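Long-range contacts in putative pyrroline carboxylate reductase (Streptococcus pyogenes, PDB 2AHR), which probably catalyses the NAD(P)H-dependent reduction of 1-pyrroline-5-carboxylate to L-proline, the last step of proline biosynthesis: residues I58-V64 and H81-I87; A91-L95 and P107-I111; S123-T127 and E155-F161. All coordinates share one frame; numbering follows the deposited sequence.

Interaction 1: I58-V64 and H81-I87; sequences IDQVDLV and HFKQPII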
loop_
_atom_site.group_PDB
_atom_site.type_symbol
_atom_site.label_atom_id
_atom_site.label_comp_id
_atom_site.label_asym_id
_atom_site.label_seq_id
_atom_site.Cartn_x
_atom_site.Cartn_y
_atom_site.Cartn_z
ATOM N N ILE E 58 18.980 46.437 24.162
ATOM C CA ILE E 58 19.220 45.834 25.486
ATOM C C ILE E 58 19.495 46.857 26.607
ATOM O O ILE E 58 19.047 46.673 27.744
ATOM C CB ILE E 58 20.353 44.757 25.445
ATOM C CG1 ILE E 58 19.977 43.599 24.509
ATOM C CG2 ILE E 58 20.624 44.204 26.836
ATOM C CD1 ILE E 58 21.171 42.769 24.019
ATOM N N ASP E 59 20.207 47.935 26.273
ATOM C CA ASP E 59 20.666 48.916 27.267
ATOM C C ASP E 59 19.578 49.827 27.884
ATOM O O ASP E 59 19.813 50.464 28.917
ATOM C CB ASP E 59 21.822 49.755 26.690
ATOM C CG ASP E 59 23.052 48.908 26.324
ATOM O OD1 ASP E 59 23.279 47.829 26.930
ATOM O OD2 ASP E 59 23.802 49.329 25.417
ATOM N N GLN E 60 18.395 49.875 27.273
ATOM C CA GLN E 60 17.311 50.760 27.740
ATOM C C GLN E 60 16.037 50.050 28.252
ATOM O O GLN E 60 15.125 50.692 28.778
ATOM C CB GLN E 60 16.944 51.758 26.631
ATOM C CG GLN E 60 16.776 51.137 25.238
ATOM C CD GLN E 60 16.426 52.155 24.164
ATOM O OE1 GLN E 60 17.023 52.164 23.086
ATOM N NE2 GLN E 60 15.448 53.013 24.450
ATOM N N VAL E 61 15.998 48.726 28.123
ATOM C CA VAL E 61 14.775 47.946 28.307
ATOM C C VAL E 61 14.719 47.177 29.646
ATOM O O VAL E 61 15.758 46.833 30.201
ATOM C CB VAL E 61 14.633 47.029 27.070
ATOM C CG1 VAL E 61 14.329 45.602 27.426
ATOM C CG2 VAL E 61 13.676 47.630 26.067
ATOM N N ASP E 62 13.515 46.928 30.169
ATOM C CA ASP E 62 13.339 46.169 31.435
ATOM C C ASP E 62 13.111 44.672 31.240
ATOM O O ASP E 62 13.187 43.891 32.193
ATOM C CB ASP E 62 12.160 46.707 32.248
ATOM C CG ASP E 62 12.230 48.196 32.459
ATOM O OD1 ASP E 62 12.928 48.633 33.405
ATOM O OD2 ASP E 62 11.582 48.926 31.681
ATOM N N LEU E 63 12.804 44.294 30.004
ATOM C CA LEU E 63 12.430 42.937 29.644
ATOM C C LEU E 63 12.626 42.795 28.149
ATOM O O LEU E 63 12.226 43.671 27.386
ATOM C CB LEU E 63 10.968 42.694 30.014
ATOM C CG LEU E 63 10.352 41.304 29.823
ATOM C CD1 LEU E 63 10.818 40.317 30.884
ATOM C CD2 LEU E 63 8.840 41.414 29.853
ATOM N N VAL E 64 13.263 41.706 27.736
ATOM C CA VAL E 64 13.450 41.396 26.316
ATOM C C VAL E 64 12.534 40.245 25.875
ATOM O O VAL E 64 12.324 39.271 26.614
ATOM C CB VAL E 64 14.926 41.045 26.021
ATOM C CG1 VAL E 64 15.093 40.411 24.640
ATOM C CG2 VAL E 64 15.802 42.291 26.161
ATOM N N HIS E 81 25.174 41.339 25.356
ATOM C CA HIS E 81 25.266 41.284 26.824
ATOM C C HIS E 81 23.930 41.640 27.475
ATOM O O HIS E 81 23.550 42.808 27.522
ATOM C CB HIS E 81 26.391 42.186 27.378
ATOM C CG HIS E 81 27.652 42.168 26.562
ATOM N ND1 HIS E 81 28.672 41.265 26.781
ATOM C CD2 HIS E 81 28.057 42.952 25.532
ATOM C CE1 HIS E 81 29.648 41.489 25.918
ATOM N NE2 HIS E 81 29.303 42.511 25.152
ATOM N N PHE E 82 23.230 40.636 27.996
ATOM C CA PHE E 82 21.874 40.845 28.513
ATOM C C PHE E 82 21.875 41.277 29.982
ATOM O O PHE E 82 22.781 40.930 30.733
ATOM C CB PHE E 82 20.977 39.621 28.239
ATOM C CG PHE E 82 20.582 39.480 26.786
ATOM C CD1 PHE E 82 21.356 38.724 25.906
ATOM C CD2 PHE E 82 19.442 40.126 26.288
ATOM C CE1 PHE E 82 21.004 38.602 24.553
ATOM C CE2 PHE E 82 19.079 40.009 24.938
ATOM C CZ PHE E 82 19.870 39.249 24.071
ATOM N N LYS E 83 20.857 42.044 30.371
ATOM C CA LYS E 83 20.859 42.788 31.627
ATOM C C LYS E 83 19.496 42.741 32.330
ATOM O O LYS E 83 19.295 43.370 33.383
ATOM C CB LYS E 83 21.225 44.248 31.333
ATOM C CG LYS E 83 22.578 44.441 30.623
ATOM C CD LYS E 83 22.570 45.697 29.737
ATOM C CE LYS E 83 23.965 46.350 29.629
ATOM N NZ LYS E 83 25.038 45.480 29.018
ATOM N N GLN E 84 18.561 41.998 31.737
ATOM C CA GLN E 84 17.179 41.922 32.220
ATOM C C GLN E 84 16.600 40.542 31.931
ATOM O O GLN E 84 17.202 39.782 31.166
ATOM C CB GLN E 84 16.323 42.974 31.524
ATOM C CG GLN E 84 16.268 42.809 30.025
ATOM C CD GLN E 84 17.527 43.301 29.359
ATOM O OE1 GLN E 84 18.353 42.506 28.901
ATOM N NE2 GLN E 84 17.691 44.621 29.307
ATOM N N PRO E 85 15.421 40.220 32.518
ATOM C CA PRO E 85 14.781 38.943 32.181
ATOM C C PRO E 85 14.465 38.853 30.679
ATOM O O PRO E 85 14.249 39.873 30.021
ATOM C CB PRO E 85 13.489 38.968 33.012
ATOM C CG PRO E 85 13.778 39.917 34.135
ATOM C CD PRO E 85 14.626 40.982 33.503
ATOM N N ILE E 86 14.482 37.640 30.139
ATOM C CA ILE E 86 14.238 37.424 28.719
ATOM C C ILE E 86 13.125 36.392 28.531
ATOM O O ILE E 86 13.060 35.391 29.256
ATOM C CB ILE E 86 15.527 36.945 27.999
ATOM C CG1 ILE E 86 16.657 37.968 28.166
ATOM C CG2 ILE E 86 15.288 36.681 26.516
ATOM C CD1 ILE E 86 18.050 37.343 28.062
ATOM N N ILE E 87 12.254 36.655 27.552
ATOM C CA ILE E 87 11.231 35.711 27.122
ATOM C C ILE E 87 11.571 35.194 25.735
ATOM O O ILE E 87 11.723 35.977 24.787
ATOM C CB ILE E 87 9.819 36.355 27.083
ATOM C CG1 ILE E 87 9.432 36.940 28.452
ATOM C CG2 ILE E 87 8.764 35.345 26.593
ATOM C CD1 ILE E 87 8.326 38.015 28.370
#
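Val64 and Ile86 pair as neighbours in parallel strands, their CA atoms 4.7 Å apart, with Val64 N bonded to Pro85 O at 3.1 Å and Ile87 N to Val64 O at 2.8 Å, both straight. Upstream, the amide of Gln84 holds the turn after Ile58. Its NE2 donates to Ile58 O at 2.9 Å, in the carbonyl plane on a lone pair though bent at the hydrogen (138°), and to Val61 O at 3.1 Å, straighter but from above that carbonyl's plane. CG of Gln84 sits between its own N and carbonyl carbon (chi1 61°) and the chain bends again at chi2, folding the amide back so that OE1 accepts Lys83 N; bonds at both ends restrict its rotation. The strands belong to a beta-alpha-beta unit of the Rossmann fold, connected through helix 73-77. On the face bearing Val64 and Ile86, Ile58 CD1 lies over the Phe82 ring, 3.8 Å from its centroid, a CH-pi contact; Val64 CG1 comes to this ring obliquely. The other face carries Leu63, whose CD1 meets Pro85 CB and whose CD2 meets Ile87 CD1 at 3.7 Å, beneath helix 134-145. At the exposed end Lys83 NZ makes a long salt bridge with Asp59 OD1, which Gln55 also binds.

Interaction 2: A91-L95 and P107-I111; sequences AGISL and PLLRI. With NA (sodium ion), chain R; NAP (NADP nicotinamide-adenine-dinucleotide phosphate), chain S.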
loop_
_atom_site.group_PDB
_atom_site.type_symbol
_atom_site.label_atom_id
_atom_site.label_comp_id
_atom_site.label_asym_id
_atom_site.label_seq_id
_atom_site.Cartn_x
_atom_site.Cartn_y
_atom_site.Cartn_z
ATOM N N ALA E 91 10.371 27.512 19.454
ATOM C CA ALA E 91 10.182 26.074 19.560
ATOM C C ALA E 91 11.519 25.373 19.723
ATOM O O ALA E 91 12.521 25.760 19.108
ATOM C CB ALA E 91 9.473 25.542 18.297
ATOM N N GLY E 92 11.527 24.331 20.544
ATOM C CA GLY E 92 12.666 23.431 20.614
ATOM C C GLY E 92 13.916 23.844 21.383
ATOM O O GLY E 92 14.883 23.082 21.422
ATOM N N ILE E 93 13.921 25.029 21.991
ATOM C CA ILE E 93 15.101 25.498 22.736
ATOM C C ILE E 93 14.750 25.615 24.216
ATOM O O ILE E 93 13.937 26.469 24.608
ATOM C CB ILE E 93 15.621 26.851 22.182
ATOM C CG1 ILE E 93 15.950 26.692 20.693
ATOM C CG2 ILE E 93 16.827 27.380 23.020
ATOM C CD1 ILE E 93 17.066 27.571 20.181
ATOM N N SER E 94 15.357 24.755 25.024
ATOM C CA SER E 94 15.126 24.760 26.453
ATOM C C SER E 94 15.694 26.008 27.126
ATOM O O SER E 94 16.573 26.686 26.592
ATOM C CB SER E 94 15.750 23.530 27.097
ATOM O OG SER E 94 17.167 23.680 27.118
ATOM N N LEU E 95 15.174 26.279 28.317
ATOM C CA LEU E 95 15.653 27.338 29.185
ATOM C C LEU E 95 17.116 27.102 29.569
ATOM O O LEU E 95 17.872 28.056 29.761
ATOM C CB LEU E 95 14.758 27.423 30.435
ATOM C CG LEU E 95 13.330 27.975 30.236
ATOM C CD1 LEU E 95 12.431 27.603 31.393
ATOM C CD2 LEU E 95 13.340 29.466 30.059
ATOM N N PRO E 107 16.808 35.713 35.014
ATOM C CA PRO E 107 15.510 35.042 34.991
ATOM C C PRO E 107 15.096 34.864 33.531
ATOM O O PRO E 107 15.129 35.817 32.764
ATOM C CB PRO E 107 14.581 36.036 35.713
ATOM C CG PRO E 107 15.536 36.936 36.523
ATOM C CD PRO E 107 16.732 37.054 35.628
ATOM N N LEU E 108 14.756 33.638 33.143
ATOM C CA LEU E 108 14.384 33.356 31.755
ATOM C C LEU E 108 13.042 32.656 31.690
ATOM O O LEU E 108 12.730 31.766 32.516
ATOM C CB LEU E 108 15.450 32.516 31.035
ATOM C CG LEU E 108 16.913 32.999 31.017
ATOM C CD1 LEU E 108 17.832 31.851 30.670
ATOM C CD2 LEU E 108 17.129 34.187 30.068
ATOM N N LEU E 109 12.252 33.067 30.705
ATOM C CA LEU E 109 10.922 32.503 30.507
ATOM C C LEU E 109 10.728 32.010 29.098
ATOM O O LEU E 109 11.286 32.569 28.148
ATOM C CB LEU E 109 9.825 33.518 30.856
ATOM C CG LEU E 109 9.828 33.998 32.306
ATOM C CD1 LEU E 109 10.499 35.368 32.397
ATOM C CD2 LEU E 109 8.430 34.018 32.888
ATOM N N ARG E 110 9.935 30.948 28.975
ATOM C CA ARG E 110 9.493 30.475 27.674
ATOM C C ARG E 110 7.981 30.608 27.501
ATOM O O ARG E 110 7.208 30.261 28.405
ATOM C CB ARG E 110 9.882 28.999 27.456
ATOM C CG ARG E 110 11.312 28.758 27.049
ATOM C CD ARG E 110 11.532 27.261 26.784
ATOM N NE ARG E 110 11.002 26.825 25.487
ATOM C CZ ARG E 110 10.965 25.553 25.087
ATOM N NH1 ARG E 110 11.411 24.581 25.881
ATOM N NH2 ARG E 110 10.487 25.255 23.889
ATOM N N ILE E 111 7.583 31.083 26.321
ATOM C CA ILE E 111 6.197 31.037 25.880
ATOM C C ILE E 111 6.036 30.234 24.575
ATOM O O ILE E 111 6.976 30.130 23.744
ATOM C CB ILE E 111 5.572 32.460 25.723
ATOM C CG1 ILE E 111 6.290 33.260 24.629
ATOM C CG2 ILE E 111 5.538 33.194 27.079
ATOM C CD1 ILE E 111 5.586 34.612 24.251
HETATM NA NA NA R . 14.870 20.703 20.918
HETATM P PA NAP S . 9.769 34.385 10.583
HETATM O O1A NAP S . 10.697 33.841 9.555
HETATM O O2A NAP S . 8.483 34.805 9.953
HETATM O O5B NAP S . 10.417 35.604 11.425
HETATM C C5B NAP S . 11.775 35.632 11.802
HETATM C C4B NAP S . 12.248 37.080 11.715
HETATM O O4B NAP S . 13.505 37.265 12.343
HETATM C C3B NAP S . 12.381 37.534 10.262
HETATM O O3B NAP S . 11.518 38.635 10.066
HETATM C C2B NAP S . 13.842 37.920 10.087
HETATM O O2B NAP S . 14.054 39.141 9.397
HETATM C C1B NAP S . 14.287 38.127 11.528
HETATM N N9A NAP S . 15.755 37.968 11.670
HETATM C C8A NAP S . 16.600 37.199 10.902
HETATM N N7A NAP S . 17.865 37.361 11.363
HETATM C C5A NAP S . 17.844 38.226 12.408
HETATM C C6A NAP S . 18.853 38.745 13.220
HETATM N N6A NAP S . 20.078 38.851 12.708
HETATM N N1A NAP S . 18.509 39.627 14.226
HETATM C C2A NAP S . 17.192 40.012 14.409
HETATM N N3A NAP S . 16.205 39.502 13.590
HETATM C C4A NAP S . 16.523 38.621 12.606
HETATM O O3 NAP S . 9.557 33.282 11.754
HETATM P PN NAP S . 8.245 33.206 12.704
HETATM O O1N NAP S . 7.284 32.275 12.045
HETATM O O2N NAP S . 7.777 34.561 13.104
HETATM O O5D NAP S . 8.851 32.458 14.002
HETATM C C5D NAP S . 9.598 33.154 14.974
HETATM C C4D NAP S . 9.618 32.364 16.281
HETATM O O4D NAP S . 8.309 32.108 16.754
HETATM C C3D NAP S . 10.299 31.010 16.105
HETATM O O3D NAP S . 11.240 30.874 17.142
HETATM C C2D NAP S . 9.202 29.960 16.228
HETATM O O2D NAP S . 9.705 28.793 16.869
HETATM C C1D NAP S . 8.116 30.719 17.020
HETATM N N1N NAP S . 6.702 30.381 16.713
HETATM C C2N NAP S . 6.161 30.613 15.463
HETATM C C3N NAP S . 4.819 30.315 15.210
HETATM C C7N NAP S . 4.175 30.672 13.902
HETATM O O7N NAP S . 2.799 30.395 13.774
HETATM N N7N NAP S . 4.888 31.234 12.917
HETATM C C4N NAP S . 4.023 29.784 16.232
HETATM C C5N NAP S . 4.565 29.562 17.490
HETATM C C6N NAP S . 5.909 29.869 17.713
HETATM P P2B NAP S . 13.914 39.324 7.795
HETATM O O1X NAP S . 14.449 40.702 7.440
HETATM O O2X NAP S . 14.748 38.276 7.094
HETATM O O3X NAP S . 12.460 39.204 7.370
HETATM O O HOH W 1 9.151 23.494 21.902
HETATM O O HOH W 2 13.494 19.996 22.729
HETATM O O HOH W 3 16.238 19.809 22.709
#
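Water 1 is gripped from both segments: Gly92 N donates to it at 2.9 Å, and Arg110 NH2 adds a weak bond at 3.0 Å, with the water at the edge of the guanidinium and in its plane. Through this water the planar group is tied to a loop that it does not bond directly. Ile93 O instead lies over one guanidinium face, 3.1 Å from Arg110 NE and displaced toward the rim; the angle is too poor for a hydrogen bond, but the carbonyl dipole probably still favours the positive charge. The Arg110 chain runs straight through chi2 and then bends at chi3 (77°), which lays one guanidinium face against Ile93 O, and NH1 is held by a salt bridge to Glu155. Glu155 OE2 also accepts the backbone N of Leu95, so one carboxylate oxygen meets both the arginine and the first amide of helix 95-102. Ser94 is the N-cap of that helix, its OG bonded to Arg97 N. Apolar packing completes the contact: Leu95 CD2 rests 3.8 Å from Leu108 CB and 3.7 Å from Arg110 CG, against the aliphatic part of the arginine. At the other end of the loop, Ala91 N donates an almost straight bond to the ribose hydroxyl oxygen O2D of NADP at 3.0 Å. Sodium lies 2.4 Å from Gly92 O, coordinated also by two waters and the backbone O atoms of Ala256, Lys257 and the C-terminal Leu259. Such a loop, leaving the C-terminal end of parallel strand 86-88 to meet the dinucleotide, is typical of the Rossmann fold.

Interaction 3: S123-T127 and E155-F161; sequences STALT and EKDFDTF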
loop_
_atom_site.group_PDB
_atom_site.type_symbol
_atom_site.label_atom_id
_atom_site.label_comp_id
_atom_site.label_asym_id
_atom_site.label_seq_id
_atom_site.Cartn_x
_atom_site.Cartn_y
_atom_site.Cartn_z
ATOM N N SER E 123 -3.458 30.526 22.248
ATOM C CA SER E 123 -3.432 29.586 23.366
ATOM C C SER E 123 -1.956 29.397 23.699
ATOM O O SER E 123 -1.248 28.644 23.013
ATOM C CB SER E 123 -4.110 28.253 22.986
ATOM O OG SER E 123 -5.408 28.467 22.417
ATOM N N THR E 124 -1.496 30.077 24.749
ATOM C CA THR E 124 -0.074 30.278 25.013
ATOM C C THR E 124 0.412 29.557 26.256
ATOM O O THR E 124 -0.124 29.756 27.350
ATOM C CB THR E 124 0.244 31.793 25.153
ATOM O OG1 THR E 124 -0.209 32.480 23.979
ATOM C CG2 THR E 124 1.749 32.046 25.316
ATOM N N ALA E 125 1.434 28.713 26.093
ATOM C CA ALA E 125 2.088 28.100 27.234
ATOM C C ALA E 125 3.094 29.092 27.821
ATOM O O ALA E 125 3.687 29.903 27.092
ATOM C CB ALA E 125 2.785 26.802 26.834
ATOM N N LEU E 126 3.289 29.001 29.138
ATOM C CA LEU E 126 4.229 29.860 29.852
ATOM C C LEU E 126 4.971 29.051 30.900
ATOM O O LEU E 126 4.357 28.329 31.685
ATOM C CB LEU E 126 3.502 31.032 30.534
ATOM C CG LEU E 126 4.271 31.886 31.575
ATOM C CD1 LEU E 126 5.407 32.676 30.918
ATOM C CD2 LEU E 126 3.310 32.827 32.308
ATOM N N THR E 127 6.291 29.174 30.916
ATOM C CA THR E 127 7.077 28.615 32.011
ATOM C C THR E 127 8.342 29.446 32.275
ATOM O O THR E 127 8.798 30.181 31.399
ATOM C CB THR E 127 7.391 27.113 31.773
ATOM O OG1 THR E 127 7.738 26.503 33.019
ATOM C CG2 THR E 127 8.523 26.920 30.757
ATOM N N GLU E 155 7.973 22.590 31.528
ATOM C CA GLU E 155 8.850 22.685 30.367
ATOM C C GLU E 155 9.003 21.359 29.653
ATOM O O GLU E 155 9.236 21.340 28.446
ATOM C CB GLU E 155 10.240 23.251 30.698
ATOM C CG GLU E 155 10.881 23.841 29.440
ATOM C CD GLU E 155 12.359 24.169 29.552
ATOM O OE1 GLU E 155 13.014 23.883 30.580
ATOM O OE2 GLU E 155 12.866 24.722 28.575
ATOM N N LYS E 156 8.867 20.256 30.382
ATOM C CA LYS E 156 9.021 18.960 29.761
ATOM C C LYS E 156 7.879 18.671 28.778
ATOM O O LYS E 156 7.978 17.730 27.995
ATOM C CB LYS E 156 9.132 17.838 30.800
ATOM C CG LYS E 156 7.967 17.771 31.769
ATOM C CD LYS E 156 8.037 16.488 32.627
ATOM C CE LYS E 156 7.039 16.525 33.771
ATOM N NZ LYS E 156 5.696 16.872 33.257
ATOM N N ASP E 157 6.813 19.473 28.832
ATOM C CA ASP E 157 5.653 19.295 27.952
ATOM C C ASP E 157 5.591 20.359 26.863
ATOM O O ASP E 157 4.613 20.430 26.130
ATOM C CB ASP E 157 4.351 19.318 28.751
ATOM C CG ASP E 157 4.196 18.113 29.674
ATOM O OD1 ASP E 157 4.548 16.962 29.300
ATOM O OD2 ASP E 157 3.696 18.327 30.795
ATOM N N PHE E 158 6.614 21.195 26.770
ATOM C CA PHE E 158 6.586 22.302 25.806
ATOM C C PHE E 158 6.564 21.884 24.354
ATOM O O PHE E 158 5.930 22.547 23.543
ATOM C CB PHE E 158 7.701 23.312 26.060
ATOM C CG PHE E 158 7.207 24.586 26.682
ATOM C CD1 PHE E 158 6.568 24.560 27.926
ATOM C CD2 PHE E 158 7.337 25.804 26.008
ATOM C CE1 PHE E 158 6.079 25.727 28.508
ATOM C CE2 PHE E 158 6.867 26.978 26.576
ATOM C CZ PHE E 158 6.233 26.941 27.844
ATOM N N ASP E 159 7.250 20.791 24.030
ATOM C CA ASP E 159 7.319 20.312 22.635
ATOM C C ASP E 159 5.957 19.765 22.165
ATOM O O ASP E 159 5.540 20.025 21.050
ATOM C CB ASP E 159 8.408 19.233 22.475
ATOM C CG ASP E 159 9.825 19.807 22.460
ATOM O OD1 ASP E 159 10.033 21.043 22.326
ATOM O OD2 ASP E 159 10.749 18.991 22.568
ATOM N N THR E 160 5.295 18.999 23.028
ATOM C CA THR E 160 3.934 18.537 22.794
ATOM C C THR E 160 2.942 19.696 22.699
ATOM O O THR E 160 2.051 19.661 21.862
ATOM C CB THR E 160 3.470 17.538 23.910
ATOM O OG1 THR E 160 4.433 16.490 24.034
ATOM C CG2 THR E 160 2.127 16.915 23.589
ATOM N N PHE E 161 3.093 20.726 23.542
ATOM C CA PHE E 161 2.195 21.876 23.485
ATOM C C PHE E 161 2.464 22.656 22.184
ATOM O O PHE E 161 1.538 23.153 21.555
ATOM C CB PHE E 161 2.390 22.792 24.710
ATOM C CG PHE E 161 1.397 23.926 24.802
ATOM C CD1 PHE E 161 0.312 23.843 25.679
ATOM C CD2 PHE E 161 1.567 25.083 24.051
ATOM C CE1 PHE E 161 -0.600 24.885 25.785
ATOM C CE2 PHE E 161 0.654 26.154 24.138
ATOM C CZ PHE E 161 -0.433 26.055 25.005
#
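Ala125 CB and the Phe161 ring form the CH-pi contact at the centre of this interface: the methyl carbon stands 3.5 Å from the ring centroid, 14° off the normal, over the middle of one face. Phe161 has CG anti to its backbone N (chi1 -174°), which carries the ring from the first turn of helix 158-185 out to the strand. The backbone meets the same ring at its rim, where Ser123 O approaches Phe161 CE2 to 3.3 Å near the ring plane; a carbonyl oxygen placed there faces the weakly positive ring hydrogens. Apolar contacts spread from Ala125 to Phe158. Phe158 CZ reaches Ala125 CB at 3.6 Å, so this small residue is touched by two aromatic rings, and Phe158 CE1 reaches Thr127 CG2 at 3.5 Å. Thr127 turns its methyl rather than its hydroxyl to that ring, OG1 lying anti to the backbone N (chi1 -160°). Thr127 CG2 also comes loosely against Glu155 CB, at 4.1 Å. No hydrogen bond joins the two segments, and the carboxylate of Glu155 turns away toward the loop at 91-95. The contact thus sets the start of helix 158-185, part of the dimerisation family region, against strand 122-128. That strand runs antiparallel to strand 108-112 on one flank and parallel to strand 148-152 on the other, while Leu126 points to helix 134-145 on the sheet's opposite face and Phe161 packs on Ile196 of the second subunit.

All three contacts draw on one mixed sheet. Interaction 1 is partly buried, with a charged, exposed end; interactions 2 and 3 are buried and closer to the chain's centre. Interaction 1 alone pairs neighbouring strands through backbone bonds, whereas the others set a loop or a helix start against a strand by water, charge and packing in interaction 2 and by aromatic contacts in interaction 3. Strands 86-88 and 108-112 join interactions 1 and 2 through Ile86 O and Leu109 N (2.9 Å). Interactions 2 and 3 share the Glu155 carboxylate, and Arg110 N meets Thr127 O at 2.8 Å; interactions 1 and 3 do not touch.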